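Local coordinates for protein BfpC (Escherichia coli, PDB 3VHJ) that probably serves as an inner-membrane component of the type IV pilus assembly machinery, this N-terminal part being its cytoplasmic domain, at residues 73-78 with 108-113. The protein carries 1 engineered substitution. Sequence-based numbering, arbitrary orientation.
Sequences TLLSAI and HFDKSF
The methyl CD2 of Leu75 sits almost squarely over one face of the Asp110 carboxylate, 3.7 Å from CG and 3.8 Å from OD1. That is nearly all the direct contact; beyond Asp110, the one other approach is Leu75 CG to Phe109 O, a loose 4.4 Å. Val101 and Trp22 also pack against Leu75. Polar contact runs through one water, which accepts from Leu75 N at 3.0 Å, in the short, weakly bonded helix 74-77, and donates to Asp110 OD2 at 2.8 Å. With CG anti to the backbone N (chi1 174°), Asp110 carries its carboxylate toward this turn. Strand 107-113 is an edge of a 3-2-1-4 sheet whose three antiparallel strands lead into helix 116-127, an arrangement consistent with a ribonuclease H-like (actin-like) domain; His108 and Phe109, both opposite Gly100, make a classic bulge just before Asp110. Beyond the water, OD2 also takes the backbone N-H of Leu20 and the indole N-H (NE1) of Trp22, while OD1 takes the backbone N-H of Asn19, donors that would probably stabilise a buried negative charge. At the start of the helix, Ser76 OG reaches back to donate to Thr73 O just ahead of it, at 2.8 Å, the donor tilted 23° from the carbonyl plane.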
loop_
_atom_site.group_PDB
_atom_site.type_symbol
_atom_site.label_atom_id
_atom_site.label_comp_id
_atom_site.label_asym_id
_atom_site.label_seq_id
_atom_site.Cartn_x
_atom_site.Cartn_y
_atom_site.Cartn_z
ATOM N N THR A 73 5.802 6.224 2.180
ATOM C CA THR A 73 4.821 5.158 2.031
ATOM C C THR A 73 5.247 4.309 0.836
ATOM O O THR A 73 5.594 4.831 -0.233
ATOM C CB THR A 73 3.400 5.711 1.806
ATOM O OG1 THR A 73 3.313 6.319 0.513
ATOM C CG2 THR A 73 3.065 6.753 2.878
ATOM N N LEU A 74 5.238 2.997 1.032
ATOM C CA LEU A 74 5.649 2.070 -0.008
ATOM C C LEU A 74 4.866 2.230 -1.304
ATOM O O LEU A 74 5.455 2.376 -2.373
ATOM C CB LEU A 74 5.512 0.626 0.486
ATOM C CG LEU A 74 5.830 -0.430 -0.576
ATOM C CD1 LEU A 74 7.282 -0.282 -1.013
ATOM C CD2 LEU A 74 5.566 -1.821 -0.027
ATOM N N LEU A 75 3.542 2.214 -1.212
ATOM C CA LEU A 75 2.729 2.320 -2.412
ATOM C C LEU A 75 2.982 3.572 -3.239
ATOM O O LEU A 75 2.857 3.535 -4.462
ATOM C CB LEU A 75 1.243 2.190 -2.065
ATOM C CG LEU A 75 0.706 0.747 -2.054
ATOM C CD1 LEU A 75 0.678 0.204 -3.489
ATOM C CD2 LEU A 75 1.586 -0.143 -1.172
ATOM N N SER A 76 3.344 4.675 -2.595
ATOM C CA SER A 76 3.613 5.904 -3.342
ATOM C C SER A 76 4.932 5.782 -4.098
ATOM O O SER A 76 5.129 6.426 -5.132
ATOM C CB SER A 76 3.696 7.110 -2.405
ATOM O OG SER A 76 4.888 7.091 -1.632
ATOM N N ALA A 77 5.825 4.947 -3.575
ATOM C CA ALA A 77 7.143 4.742 -4.163
ATOM C C ALA A 77 7.172 3.743 -5.312
ATOM O O ALA A 77 8.158 3.678 -6.045
ATOM C CB ALA A 77 8.137 4.308 -3.080
ATOM N N ILE A 78 6.106 2.960 -5.467
ATOM C CA ILE A 78 6.047 1.983 -6.548
ATOM C C ILE A 78 5.534 2.684 -7.793
ATOM O O ILE A 78 4.429 3.230 -7.807
ATOM C CB ILE A 78 5.123 0.796 -6.196
ATOM C CG1 ILE A 78 5.696 0.043 -4.990
ATOM C CG2 ILE A 78 5.007 -0.155 -7.395
ATOM C CD1 ILE A 78 4.878 -1.171 -4.564
ATOM N N HIS A 108 -5.709 -0.115 -4.131
ATOM C CA HIS A 108 -6.848 -0.901 -3.665
ATOM C C HIS A 108 -6.469 -1.675 -2.412
ATOM O O HIS A 108 -7.286 -1.844 -1.508
ATOM C CB HIS A 108 -7.315 -1.895 -4.732
ATOM C CG HIS A 108 -8.189 -1.291 -5.785
ATOM N ND1 HIS A 108 -9.108 -2.031 -6.500
ATOM C CD2 HIS A 108 -8.275 -0.025 -6.258
ATOM C CE1 HIS A 108 -9.722 -1.244 -7.367
ATOM N NE2 HIS A 108 -9.235 -0.023 -7.241
ATOM N N PHE A 109 -5.229 -2.153 -2.370
ATOM C CA PHE A 109 -4.751 -2.914 -1.226
ATOM C C PHE A 109 -3.350 -2.522 -0.784
ATOM O O PHE A 109 -2.451 -2.320 -1.604
ATOM C CB PHE A 109 -4.756 -4.416 -1.544
ATOM C CG PHE A 109 -6.117 -4.965 -1.855
ATOM C CD1 PHE A 109 -7.061 -5.129 -0.846
ATOM C CD2 PHE A 109 -6.459 -5.315 -3.163
ATOM C CE1 PHE A 109 -8.331 -5.632 -1.130
ATOM C CE2 PHE A 109 -7.722 -5.819 -3.459
ATOM C CZ PHE A 109 -8.662 -5.978 -2.439
ATOM N N ASP A 110 -3.183 -2.413 0.528
ATOM C CA ASP A 110 -1.900 -2.107 1.141
ATOM C C ASP A 110 -2.010 -2.724 2.528
ATOM O O ASP A 110 -2.417 -2.064 3.477
ATOM C CB ASP A 110 -1.667 -0.599 1.246
ATOM C CG ASP A 110 -0.396 -0.263 2.005
ATOM O OD1 ASP A 110 0.373 -1.204 2.315
ATOM O OD2 ASP A 110 -0.156 0.934 2.292
ATOM N N LYS A 111 -1.657 -4.000 2.632
ATOM C CA LYS A 111 -1.754 -4.715 3.901
ATOM C C LYS A 111 -0.451 -5.396 4.267
ATOM O O LYS A 111 0.281 -5.855 3.396
ATOM C CB LYS A 111 -2.856 -5.773 3.811
ATOM C CG LYS A 111 -4.218 -5.210 3.490
ATOM C CD LYS A 111 -4.952 -4.751 4.739
ATOM C CE LYS A 111 -5.357 -5.940 5.594
ATOM N NZ LYS A 111 -6.219 -5.538 6.744
ATOM N N SER A 112 -0.162 -5.445 5.563
ATOM C CA SER A 112 1.037 -6.100 6.057
ATOM C C SER A 112 0.584 -7.142 7.076
ATOM O O SER A 112 -0.463 -6.980 7.704
ATOM C CB SER A 112 1.975 -5.087 6.718
ATOM O OG SER A 112 1.371 -4.507 7.856
ATOM N N PHE A 113 1.358 -8.214 7.218
ATOM C CA PHE A 113 1.030 -9.282 8.162
ATOM C C PHE A 113 2.318 -9.845 8.737
ATOM O O PHE A 113 3.330 -9.904 8.048
ATOM C CB PHE A 113 0.307 -10.443 7.464
ATOM C CG PHE A 113 -0.858 -10.027 6.624
ATOM C CD1 PHE A 113 -0.662 -9.468 5.365
ATOM C CD2 PHE A 113 -2.156 -10.194 7.092
ATOM C CE1 PHE A 113 -1.747 -9.081 4.584
ATOM C CE2 PHE A 113 -3.245 -9.810 6.318
ATOM C CZ PHE A 113 -3.039 -9.253 5.064
HETATM O O HOH W 1 2.266 2.015 1.507
#